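Local structure of mirolysin (7OD0) at residues A[94-99]-A[137-142]; A[145-150]-A[166-171]; A[176-181]-A[228-233]. The protein is probably a secreted zinc-dependent endopeptidase of the pappalysin family of metzincins, made by the periodontal bacterium Tannerella forsythia. All coordinates share one frame; numbering follows the deposited sequence.

Contact 1 of 3, residues A[94-99]-A[137-142]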
loop_
_atom_site.group_PDB
_atom_site.type_symbol
_atom_site.label_atom_id
_atom_site.label_comp_id
_atom_site.label_asym_id
_atom_site.label_seq_id
_atom_site.Cartn_x
_atom_site.Cartn_y
_atom_site.Cartn_z
ATOM N N GLU A 94 4.637 5.513 -16.335
ATOM C CA GLU A 94 4.688 4.798 -17.639
ATOM C C GLU A 94 6.104 4.257 -17.871
ATOM O O GLU A 94 6.213 3.175 -18.432
ATOM C CB GLU A 94 4.266 5.707 -18.797
ATOM C CG GLU A 94 2.861 6.270 -18.655
ATOM C CD GLU A 94 2.680 7.323 -17.560
ATOM O OE1 GLU A 94 3.687 7.982 -17.155
ATOM O OE2 GLU A 94 1.524 7.483 -17.088
ATOM N N MET A 95 7.142 4.989 -17.458
ATOM C CA MET A 95 8.570 4.618 -17.653
ATOM C C MET A 95 9.051 3.704 -16.517
ATOM O O MET A 95 9.966 2.903 -16.783
ATOM C CB MET A 95 9.475 5.854 -17.713
ATOM C CG MET A 95 9.336 6.687 -18.984
ATOM S SD MET A 95 10.005 8.390 -18.806
ATOM C CE MET A 95 11.767 8.070 -18.765
ATOM N N ASP A 96 8.524 3.841 -15.296
ATOM C CA ASP A 96 8.995 3.075 -14.105
ATOM C C ASP A 96 10.473 3.408 -13.846
ATOM O O ASP A 96 11.203 2.575 -13.283
ATOM C CB ASP A 96 8.793 1.568 -14.293
ATOM C CG ASP A 96 7.636 0.971 -13.505
ATOM O OD1 ASP A 96 7.283 1.539 -12.437
ATOM O OD2 ASP A 96 7.093 -0.055 -13.968
ATOM N N ASN A 97 10.893 4.607 -14.240
ATOM C CA ASN A 97 12.321 5.018 -14.221
ATOM C C ASN A 97 12.832 5.097 -12.776
ATOM O O ASN A 97 14.025 4.861 -12.566
ATOM C CB ASN A 97 12.563 6.313 -15.010
ATOM C CG ASN A 97 11.600 7.458 -14.751
ATOM O OD1 ASN A 97 10.450 7.292 -14.324
ATOM N ND2 ASN A 97 12.062 8.653 -15.051
ATOM N N VAL A 98 11.966 5.336 -11.799
ATOM C CA VAL A 98 12.398 5.379 -10.370
ATOM C C VAL A 98 12.932 3.999 -9.952
ATOM O O VAL A 98 13.695 3.956 -8.973
ATOM C CB VAL A 98 11.274 5.847 -9.429
ATOM C CG1 VAL A 98 10.236 4.755 -9.191
ATOM C CG2 VAL A 98 11.858 6.340 -8.109
ATOM N N LYS A 99 12.583 2.923 -10.666
ATOM C CA LYS A 99 12.904 1.535 -10.237
ATOM C C LYS A 99 14.204 1.037 -10.885
ATOM O O LYS A 99 14.529 -0.119 -10.653
ATOM C CB LYS A 99 11.721 0.613 -10.538
ATOM C CG LYS A 99 10.414 1.068 -9.912
ATOM C CD LYS A 99 9.312 0.082 -9.982
ATOM C CE LYS A 99 7.974 0.665 -9.557
ATOM N NZ LYS A 99 6.847 -0.115 -10.122
ATOM N N GLN A 137 5.474 -12.311 -13.206
ATOM C CA GLN A 137 6.179 -13.214 -14.154
ATOM C C GLN A 137 6.803 -12.378 -15.276
ATOM O O GLN A 137 7.983 -12.623 -15.587
ATOM C CB GLN A 137 5.248 -14.299 -14.709
ATOM C CG GLN A 137 5.431 -15.669 -14.054
ATOM C CD GLN A 137 6.871 -16.110 -13.854
ATOM O OE1 GLN A 137 7.639 -16.317 -14.798
ATOM N NE2 GLN A 137 7.250 -16.284 -12.598
ATOM N N THR A 138 6.077 -11.397 -15.827
ATOM C CA THR A 138 6.586 -10.557 -16.947
ATOM C C THR A 138 7.411 -9.364 -16.438
ATOM O O THR A 138 8.276 -8.905 -17.193
ATOM C CB THR A 138 5.474 -10.130 -17.917
ATOM O OG1 THR A 138 4.443 -9.426 -17.233
ATOM C CG2 THR A 138 4.840 -11.306 -18.626
ATOM N N LYS A 139 7.171 -8.846 -15.229
ATOM C CA LYS A 139 7.813 -7.579 -14.802
ATOM C C LYS A 139 8.397 -7.735 -13.405
ATOM O O LYS A 139 8.024 -7.009 -12.485
ATOM C CB LYS A 139 6.795 -6.449 -14.906
ATOM C CG LYS A 139 6.112 -6.306 -16.258
ATOM C CD LYS A 139 5.184 -5.140 -16.324
ATOM C CE LYS A 139 5.907 -3.816 -16.429
ATOM N NZ LYS A 139 4.990 -2.679 -16.206
ATOM N N PRO A 140 9.347 -8.682 -13.207
ATOM C CA PRO A 140 9.876 -8.975 -11.866
ATOM C C PRO A 140 10.603 -7.766 -11.235
ATOM O O PRO A 140 10.532 -7.592 -10.038
ATOM C CB PRO A 140 10.834 -10.158 -12.100
ATOM C CG PRO A 140 11.222 -10.033 -13.555
ATOM C CD PRO A 140 9.965 -9.518 -14.250
ATOM N N ASN A 141 11.256 -6.931 -12.051
ATOM C CA ASN A 141 12.151 -5.858 -11.554
ATOM C C ASN A 141 11.333 -4.668 -11.063
ATOM O O ASN A 141 11.910 -3.835 -10.317
ATOM C CB ASN A 141 13.175 -5.427 -12.607
ATOM C CG ASN A 141 14.170 -6.536 -12.906
ATOM O OD1 ASN A 141 14.427 -7.413 -12.077
ATOM N ND2 ASN A 141 14.700 -6.537 -14.112
ATOM N N THR A 142 10.068 -4.554 -11.492
ATOM C CA THR A 142 9.212 -3.379 -11.203
ATOM C C THR A 142 8.089 -3.748 -10.218
ATOM O O THR A 142 7.254 -2.870 -9.930
ATOM C CB THR A 142 8.714 -2.766 -12.517
ATOM O OG1 THR A 142 8.012 -3.773 -13.246
ATOM C CG2 THR A 142 9.842 -2.174 -13.341
HETATM O O HOH W 1 14.259 -2.821 -10.525
#
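K99 NZ is gripped from both loops at once: it donates to T142 O across the contact, 2.8 Å away, and to D96 OD1 on its own loop, 2.9 Å away, in a salt bridge. The T142 carbonyl takes the ammonium in its own plane, on a lone pair, with a C=O...N angle of 141°. D96 OD1 is met differently, from above the carboxylate plane (40° out of it), and this oxygen also bonds Y129 OH, so two partners hold it. An extended chain beyond CG lets the lysine reach that far. On the way its methylenes run over the threonine backbone, with K99 CD 3.7 Å from T142 CA.

The D96 and T142 side chains cross at about a right angle, bringing D96 OD2 to 3.5 Å from T142 CB. T142 has OG1 between its backbone N and carbonyl carbon (chi1 57°), where it bonds Q131 OE1, while CG2 packs on the aspartate. K139 NZ stands 4.0 Å from D96 OD2, too far for a salt bridge, though its charge may still favour the carboxylate. Farther along, one water bridges the backbones, donating to K99 O at 2.7 Å and to N141 O at 2.6 Å.

K99, D96 and T142 are all buried, and the lysine charge that ties the two loops together is matched by D96 and the T142 carbonyl. One loop leads toward strand 115-120 and the other into strand 145-148, and K99 also lies on W118 and V146 of those strands: a polar loop-to-loop junction bordering the central mixed sheet of a metzincin-like fold.

Contact 2 of 3, residues A[145-150]-A[166-171]. With ZN (zinc ion), chain J; V7Q (2,1,3-benzothiadiazol-4-ylmethanamine), chain G.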
loop_
_atom_site.group_PDB
_atom_site.type_symbol
_atom_site.label_atom_id
_atom_site.label_comp_id
_atom_site.label_asym_id
_atom_site.label_seq_id
_atom_site.Cartn_x
_atom_site.Cartn_y
_atom_site.Cartn_z
ATOM N N VAL A 145 5.935 -0.863 -4.936
ATOM C CA VAL A 145 5.028 0.275 -4.636
ATOM C C VAL A 145 5.845 1.559 -4.749
ATOM O O VAL A 145 7.002 1.593 -4.261
ATOM C CB VAL A 145 4.372 0.068 -3.255
ATOM C CG1 VAL A 145 3.825 1.346 -2.640
ATOM C CG2 VAL A 145 3.286 -1.005 -3.324
ATOM N N VAL A 146 5.272 2.559 -5.410
ATOM C CA VAL A 146 5.858 3.925 -5.495
ATOM C C VAL A 146 4.922 4.910 -4.774
ATOM O O VAL A 146 3.718 4.882 -5.045
ATOM C CB VAL A 146 6.090 4.325 -6.955
ATOM C CG1 VAL A 146 6.834 5.632 -7.044
ATOM C CG2 VAL A 146 6.826 3.232 -7.712
ATOM N N ILE A 147 5.483 5.768 -3.933
ATOM C CA ILE A 147 4.714 6.789 -3.168
ATOM C C ILE A 147 5.309 8.180 -3.400
ATOM O O ILE A 147 6.549 8.340 -3.294
ATOM C CB ILE A 147 4.695 6.449 -1.675
ATOM C CG1 ILE A 147 4.241 5.000 -1.446
ATOM C CG2 ILE A 147 3.823 7.468 -0.933
ATOM C CD1 ILE A 147 2.790 4.749 -1.799
ATOM N N HIS A 148 4.444 9.158 -3.663
ATOM C CA HIS A 148 4.837 10.588 -3.762
ATOM C C HIS A 148 5.442 11.021 -2.417
ATOM O O HIS A 148 4.886 10.661 -1.375
ATOM C CB HIS A 148 3.650 11.451 -4.193
ATOM C CG HIS A 148 4.048 12.809 -4.644
ATOM N ND1 HIS A 148 4.685 13.697 -3.801
ATOM C CD2 HIS A 148 3.918 13.423 -5.840
ATOM C CE1 HIS A 148 4.913 14.826 -4.450
ATOM N NE2 HIS A 148 4.461 14.673 -5.714
ATOM N N TYR A 149 6.570 11.732 -2.433
ATOM C CA TYR A 149 7.334 12.068 -1.201
ATOM C C TYR A 149 6.487 12.962 -0.280
ATOM O O TYR A 149 6.660 12.869 0.915
ATOM C CB TYR A 149 8.702 12.661 -1.550
ATOM C CG TYR A 149 8.672 14.116 -1.914
ATOM C CD1 TYR A 149 8.449 14.514 -3.217
ATOM C CD2 TYR A 149 8.818 15.089 -0.942
ATOM C CE1 TYR A 149 8.390 15.854 -3.556
ATOM C CE2 TYR A 149 8.760 16.436 -1.267
ATOM C CZ TYR A 149 8.570 16.817 -2.581
ATOM O OH TYR A 149 8.507 18.145 -2.892
ATOM N N LYS A 150 5.578 13.776 -0.817
ATOM C CA LYS A 150 4.677 14.651 -0.019
ATOM C C LYS A 150 3.555 13.832 0.643
ATOM O O LYS A 150 2.807 14.423 1.426
ATOM C CB LYS A 150 4.031 15.735 -0.887
ATOM C CG LYS A 150 4.981 16.769 -1.453
ATOM C CD LYS A 150 4.305 17.806 -2.333
ATOM C CE LYS A 150 5.261 18.903 -2.757
ATOM N NZ LYS A 150 4.610 19.854 -3.681
ATOM N N ARG A 166 -1.878 6.670 4.171
ATOM C CA ARG A 166 -2.872 5.723 3.586
ATOM C C ARG A 166 -2.612 5.515 2.096
ATOM O O ARG A 166 -3.166 4.553 1.549
ATOM C CB ARG A 166 -4.322 6.156 3.870
ATOM C CG ARG A 166 -4.940 5.454 5.075
ATOM C CD ARG A 166 -4.203 5.754 6.373
ATOM N NE ARG A 166 -4.682 4.916 7.484
ATOM C CZ ARG A 166 -5.672 5.217 8.336
ATOM N NH1 ARG A 166 -6.344 6.345 8.219
ATOM N NH2 ARG A 166 -6.021 4.352 9.273
ATOM N N THR A 167 -1.843 6.381 1.430
ATOM C CA THR A 167 -1.437 6.115 0.027
ATOM C C THR A 167 -0.728 4.758 -0.022
ATOM O O THR A 167 -1.099 3.921 -0.877
ATOM C CB THR A 167 -0.570 7.233 -0.563
ATOM O OG1 THR A 167 -1.300 8.443 -0.394
ATOM C CG2 THR A 167 -0.264 7.012 -2.023
ATOM N N ALA A 168 0.236 4.551 0.881
ATOM C CA ALA A 168 1.045 3.312 0.958
ATOM C C ALA A 168 0.135 2.134 1.334
ATOM O O ALA A 168 0.290 1.071 0.726
ATOM C CB ALA A 168 2.164 3.487 1.951
ATOM N N THR A 169 -0.792 2.308 2.289
ATOM C CA THR A 169 -1.765 1.241 2.674
ATOM C C THR A 169 -2.541 0.795 1.427
ATOM O O THR A 169 -2.610 -0.417 1.163
ATOM C CB THR A 169 -2.733 1.714 3.764
ATOM O OG1 THR A 169 -1.959 2.053 4.919
ATOM C CG2 THR A 169 -3.780 0.665 4.120
ATOM N N HIS A 170 -3.083 1.752 0.666
ATOM C CA HIS A 170 -3.868 1.510 -0.574
ATOM C C HIS A 170 -2.988 0.766 -1.600
ATOM O O HIS A 170 -3.453 -0.239 -2.171
ATOM C CB HIS A 170 -4.427 2.862 -1.057
ATOM C CG HIS A 170 -5.132 2.878 -2.369
ATOM N ND1 HIS A 170 -6.509 3.060 -2.457
ATOM C CD2 HIS A 170 -4.673 2.824 -3.640
ATOM C CE1 HIS A 170 -6.874 3.063 -3.726
ATOM N NE2 HIS A 170 -5.757 2.949 -4.480
ATOM N N GLU A 171 -1.768 1.248 -1.842
ATOM C CA GLU A 171 -0.833 0.665 -2.837
ATOM C C GLU A 171 -0.385 -0.732 -2.393
ATOM O O GLU A 171 -0.279 -1.640 -3.241
ATOM C CB GLU A 171 0.388 1.563 -3.062
ATOM C CG GLU A 171 0.076 2.915 -3.695
ATOM C CD GLU A 171 -0.835 2.940 -4.913
ATOM O OE1 GLU A 171 -0.991 1.879 -5.584
ATOM O OE2 GLU A 171 -1.375 4.046 -5.208
HETATM ZN ZN ZN J . -5.757 2.377 -6.410
HETATM N N1 V7Q G . -6.819 7.436 -0.827
HETATM C C1 V7Q G . -5.866 6.450 -1.380
HETATM C C2 V7Q G . -5.310 6.792 -2.743
HETATM C C3 V7Q G . -4.174 6.149 -3.240
HETATM C C4 V7Q G . -3.664 6.414 -4.500
HETATM C C5 V7Q G . -4.230 7.340 -5.324
HETATM C C6 V7Q G . -5.378 8.020 -4.859
HETATM N N2 V7Q G . -6.072 8.972 -5.518
HETATM S S1 V7Q G . -7.124 9.555 -4.440
HETATM N N3 V7Q G . -6.991 8.474 -3.248
HETATM C C7 V7Q G . -5.911 7.734 -3.558
#
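Next to E171, which meets V145 and I147 across the contact, the H170 imidazole carries the benzothiadiazole ligand over one face, with V7Q C3 3.4 Å above the ring plane and offset toward the rim. H170 NE2 binds the zinc ion at 2.0 Å, and H170 ND1 is hydrogen-bonded to Y229 O, which fixes the ring's rotation. The H148 ring takes part in a bond local to 145-150, just after the strand: its ND1 receives K150 N almost exactly in the ring plane and nearly straight (162° at the hydrogen).

Between the two elements the contact is aliphatic. E171 CB lies 3.5 Å from V145 CG1, and E171 CG lies 3.8 Å from I147 CD1. A bend at chi2 (-47°) then turns the carboxylate away from the strand, leaving E171 OE2 3.4 Å from V7Q C4. I147 CD1 presses on the helix backbone, 3.6 Å from A168 CA, and also meets T167 CG2 at 3.8 Å. H170, with H174 also on the zinc, and E171 fit the HExxH zinc motif, E171 holding the position of the glutamate that acts as general base in metzincins.

The strand and helix segments run nearly antiparallel (159°), their axes 8.7 Å apart. Strand 145-148 is flanked by parallel strand 115-120 and antiparallel strand 128-130, while T169 carries helix 166-175 onto helix 27-40.

Contact 3 of 3, residues A[176-181]-A[228-233]. With ZN (zinc ion), chain J; V7Q (2,1,3-benzothiadiazol-4-ylmethanamine), chain G; ACT (acetate ion), chain I; EDO (1,2-ethanediol), chain H.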
loop_
_atom_site.group_PDB
_atom_site.type_symbol
_atom_site.label_atom_id
_atom_site.label_comp_id
_atom_site.label_asym_id
_atom_site.label_seq_id
_atom_site.Cartn_x
_atom_site.Cartn_y
_atom_site.Cartn_z
ATOM N N LEU A 176 -0.918 -6.553 -3.006
ATOM C CA LEU A 176 -1.462 -7.835 -2.479
ATOM C C LEU A 176 -2.821 -8.145 -3.128
ATOM O O LEU A 176 -3.638 -8.814 -2.479
ATOM C CB LEU A 176 -1.546 -7.759 -0.954
ATOM C CG LEU A 176 -0.201 -7.598 -0.233
ATOM C CD1 LEU A 176 -0.378 -7.543 1.270
ATOM C CD2 LEU A 176 0.755 -8.718 -0.610
ATOM N N ASP A 177 -3.038 -7.669 -4.355
ATOM C CA ASP A 177 -4.056 -8.163 -5.317
ATOM C C ASP A 177 -5.470 -7.608 -5.033
ATOM O O ASP A 177 -6.438 -8.148 -5.624
ATOM C CB ASP A 177 -4.110 -9.691 -5.332
ATOM C CG ASP A 177 -4.745 -10.218 -6.602
ATOM O OD1 ASP A 177 -4.556 -9.558 -7.667
ATOM O OD2 ASP A 177 -5.510 -11.216 -6.492
ATOM N N LEU A 178 -5.612 -6.566 -4.216
ATOM C CA LEU A 178 -6.944 -5.934 -4.000
ATOM C C LEU A 178 -7.256 -4.970 -5.139
ATOM O O LEU A 178 -6.350 -4.183 -5.526
ATOM C CB LEU A 178 -6.960 -5.180 -2.671
ATOM C CG LEU A 178 -6.821 -6.053 -1.425
ATOM C CD1 LEU A 178 -7.114 -5.234 -0.189
ATOM C CD2 LEU A 178 -7.725 -7.275 -1.496
ATOM N N ARG A 179 -8.508 -4.994 -5.604
ATOM C CA ARG A 179 -9.020 -4.053 -6.626
ATOM C C ARG A 179 -9.769 -2.905 -5.946
ATOM O O ARG A 179 -10.258 -3.072 -4.820
ATOM C CB ARG A 179 -9.917 -4.791 -7.626
ATOM C CG ARG A 179 -9.238 -5.931 -8.375
ATOM C CD ARG A 179 -7.840 -5.610 -8.903
ATOM N NE ARG A 179 -7.469 -6.041 -10.263
ATOM C CZ ARG A 179 -6.585 -6.992 -10.580
ATOM N NH1 ARG A 179 -5.971 -7.702 -9.640
ATOM N NH2 ARG A 179 -6.321 -7.234 -11.856
ATOM N N HIS A 180 -9.866 -1.777 -6.637
ATOM C CA HIS A 180 -10.760 -0.647 -6.281
ATOM C C HIS A 180 -12.144 -1.190 -5.920
ATOM O O HIS A 180 -12.717 -1.998 -6.696
ATOM C CB HIS A 180 -10.839 0.388 -7.410
ATOM C CG HIS A 180 -9.543 1.098 -7.610
ATOM N ND1 HIS A 180 -9.112 1.491 -8.846
ATOM C CD2 HIS A 180 -8.610 1.512 -6.722
ATOM C CE1 HIS A 180 -7.967 2.121 -8.728
ATOM N NE2 HIS A 180 -7.630 2.151 -7.435
ATOM N N ILE A 181 -12.659 -0.732 -4.777
ATOM C CA ILE A 181 -13.903 -1.250 -4.152
ATOM C C ILE A 181 -15.085 -1.040 -5.104
ATOM O O ILE A 181 -16.036 -1.837 -5.000
ATOM C CB ILE A 181 -14.139 -0.583 -2.780
ATOM C CG1 ILE A 181 -15.288 -1.251 -2.021
ATOM C CG2 ILE A 181 -14.348 0.916 -2.924
ATOM C CD1 ILE A 181 -15.341 -0.866 -0.578
ATOM N N ASN A 228 -13.256 2.336 3.300
ATOM C CA ASN A 228 -12.344 1.240 2.890
ATOM C C ASN A 228 -11.055 1.837 2.302
ATOM O O ASN A 228 -11.158 2.770 1.470
ATOM C CB ASN A 228 -13.011 0.317 1.858
ATOM C CG ASN A 228 -12.285 -1.001 1.725
ATOM O OD1 ASN A 228 -11.328 -1.124 0.976
ATOM N ND2 ASN A 228 -12.707 -1.982 2.499
ATOM N N TYR A 229 -9.890 1.263 2.627
ATOM C CA TYR A 229 -8.575 1.734 2.132
ATOM C C TYR A 229 -8.523 1.763 0.603
ATOM O O TYR A 229 -7.756 2.583 0.073
ATOM C CB TYR A 229 -7.430 0.882 2.680
ATOM C CG TYR A 229 -7.324 0.957 4.174
ATOM C CD1 TYR A 229 -7.186 2.182 4.800
ATOM C CD2 TYR A 229 -7.387 -0.185 4.953
ATOM C CE1 TYR A 229 -7.078 2.273 6.172
ATOM C CE2 TYR A 229 -7.302 -0.110 6.330
ATOM C CZ TYR A 229 -7.178 1.124 6.940
ATOM O OH TYR A 229 -7.092 1.232 8.297
ATOM N N MET A 230 -9.306 0.916 -0.072
ATOM C CA MET A 230 -9.249 0.745 -1.540
ATOM C C MET A 230 -10.249 1.687 -2.246
ATOM O O MET A 230 -10.514 1.482 -3.430
ATOM C CB MET A 230 -9.526 -0.721 -1.901
ATOM C CG MET A 230 -8.573 -1.675 -1.252
ATOM S SD MET A 230 -6.827 -1.176 -1.346
ATOM C CE MET A 230 -6.583 -1.132 -3.117
ATOM N N ASP A 231 -10.766 2.706 -1.557
ATOM C CA ASP A 231 -11.503 3.812 -2.217
ATOM C C ASP A 231 -10.511 4.956 -2.448
ATOM O O ASP A 231 -9.291 4.764 -2.201
ATOM C CB ASP A 231 -12.754 4.206 -1.433
ATOM C CG ASP A 231 -13.853 4.744 -2.337
ATOM O OD1 ASP A 231 -13.527 5.183 -3.464
ATOM O OD2 ASP A 231 -15.012 4.767 -1.897
ATOM N N TYR A 232 -10.987 6.097 -2.937
ATOM C CA TYR A 232 -10.106 7.246 -3.256
ATOM C C TYR A 232 -10.343 8.399 -2.263
ATOM O O TYR A 232 -10.064 9.573 -2.590
ATOM C CB TYR A 232 -10.348 7.654 -4.704
ATOM C CG TYR A 232 -9.521 6.964 -5.752
ATOM C CD1 TYR A 232 -8.385 6.226 -5.454
ATOM C CD2 TYR A 232 -9.824 7.167 -7.092
ATOM C CE1 TYR A 232 -7.600 5.681 -6.459
ATOM C CE2 TYR A 232 -9.077 6.588 -8.102
ATOM C CZ TYR A 232 -7.951 5.859 -7.784
ATOM O OH TYR A 232 -7.187 5.327 -8.783
ATOM N N THR A 233 -10.802 8.083 -1.060
ATOM C CA THR A 233 -11.170 9.118 -0.057
ATOM C C THR A 233 -9.911 9.628 0.645
ATOM O O THR A 233 -8.855 9.042 0.497
ATOM C CB THR A 233 -12.213 8.576 0.929
ATOM O OG1 THR A 233 -11.796 7.288 1.363
ATOM C CG2 THR A 233 -13.587 8.450 0.303
HETATM ZN ZN ZN J . -5.757 2.377 -6.410
HETATM N N1 V7Q G . -6.819 7.436 -0.827
HETATM C C1 V7Q G . -5.866 6.450 -1.380
HETATM C C2 V7Q G . -5.310 6.792 -2.743
HETATM C C3 V7Q G . -4.174 6.149 -3.240
HETATM C C4 V7Q G . -3.664 6.414 -4.500
HETATM C C5 V7Q G . -4.230 7.340 -5.324
HETATM C C6 V7Q G . -5.378 8.020 -4.859
HETATM N N2 V7Q G . -6.072 8.972 -5.518
HETATM S S1 V7Q G . -7.124 9.555 -4.440
HETATM N N3 V7Q G . -6.991 8.474 -3.248
HETATM C C7 V7Q G . -5.911 7.734 -3.558
HETATM C C ACT I . -3.953 3.551 -7.972
HETATM O O ACT I . -5.176 3.704 -7.921
HETATM O OXT ACT I . -3.217 3.725 -6.999
HETATM C CH3 ACT I . -3.317 3.068 -9.288
HETATM C C1 EDO H . -8.672 -2.472 9.637
HETATM O O1 EDO H . -9.352 -3.482 8.987
HETATM C C2 EDO H . -7.307 -2.275 9.286
HETATM O O2 EDO H . -6.840 -1.124 9.924
#
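H180 and Y232 come together at the metal. H180 NE2 binds the zinc ion at 2.1 Å, with H170 and H174 supplying the other histidine nitrogens, and an acetate oxygen completes the four ligands. Y232 OH donates to that same acetate O at 2.7 Å, approaching it in the plane of the tyrosine ring. The two rings are oblique, their planes at 64°, and H180 CE1 is 3.3 Å from Y232 OH. One face of Y232 carries the benzothiadiazole, and the ligand's amine N1 lies 2.9 Å from T233 O.

Around this shell, D184 OD1 bonds H180 ND1 and W182 stacks on the imidazole, which together fix its rotation. H180 CA makes a CA-H...O contact with M230 O, 3.6 Å away, and the same carbonyl takes a weak bond from I181 N. M230 sits in the type I turn N228-D231, the Met-turn that marks metzincins, lying close to the zinc histidines. Its chain, bent at chi2 and chi3, folds under the site: M230 CG reaches L178 CD1 at 4.0 Å, the two side chains crossing near a right angle, and M230 also touches H174.

Farther out, the turn is braced by N228, whose OD1 accepts from M230 N at 3.1 Å in an Asx turn, while its ND2 bonds Q245 OE1. I181 CD1 packs 3.6 Å from N228 CB, and I181 CG2 lies on D231, whose carboxylate is held by Q201 and N205. Upstream, D177 is the C-prime residue of the Schellman motif ending helix 166-175 and forms a salt bridge with R248.

Overall arrangement
Contacts 2 and 3 share the zinc ion and the bound benzothiadiazole, and the two meet at one zinc site. Contact 2 is fully buried and aliphatic, strand against helix, its centre about 6 Å from the centre of the chain. Contact 3, at about 9 Å, joins two parts of the long loop region between helices 166-175 and 243-250 and mixes metal, aromatic and turn chemistry beside the zinc. Contact 1 is peripheral, at about 17 Å, yet mostly buried, with exposed N141 at its margin; it is charged and water-bridged, and no zinc ligand takes part. It reaches contact 2 through K99 and V98 packing on V146.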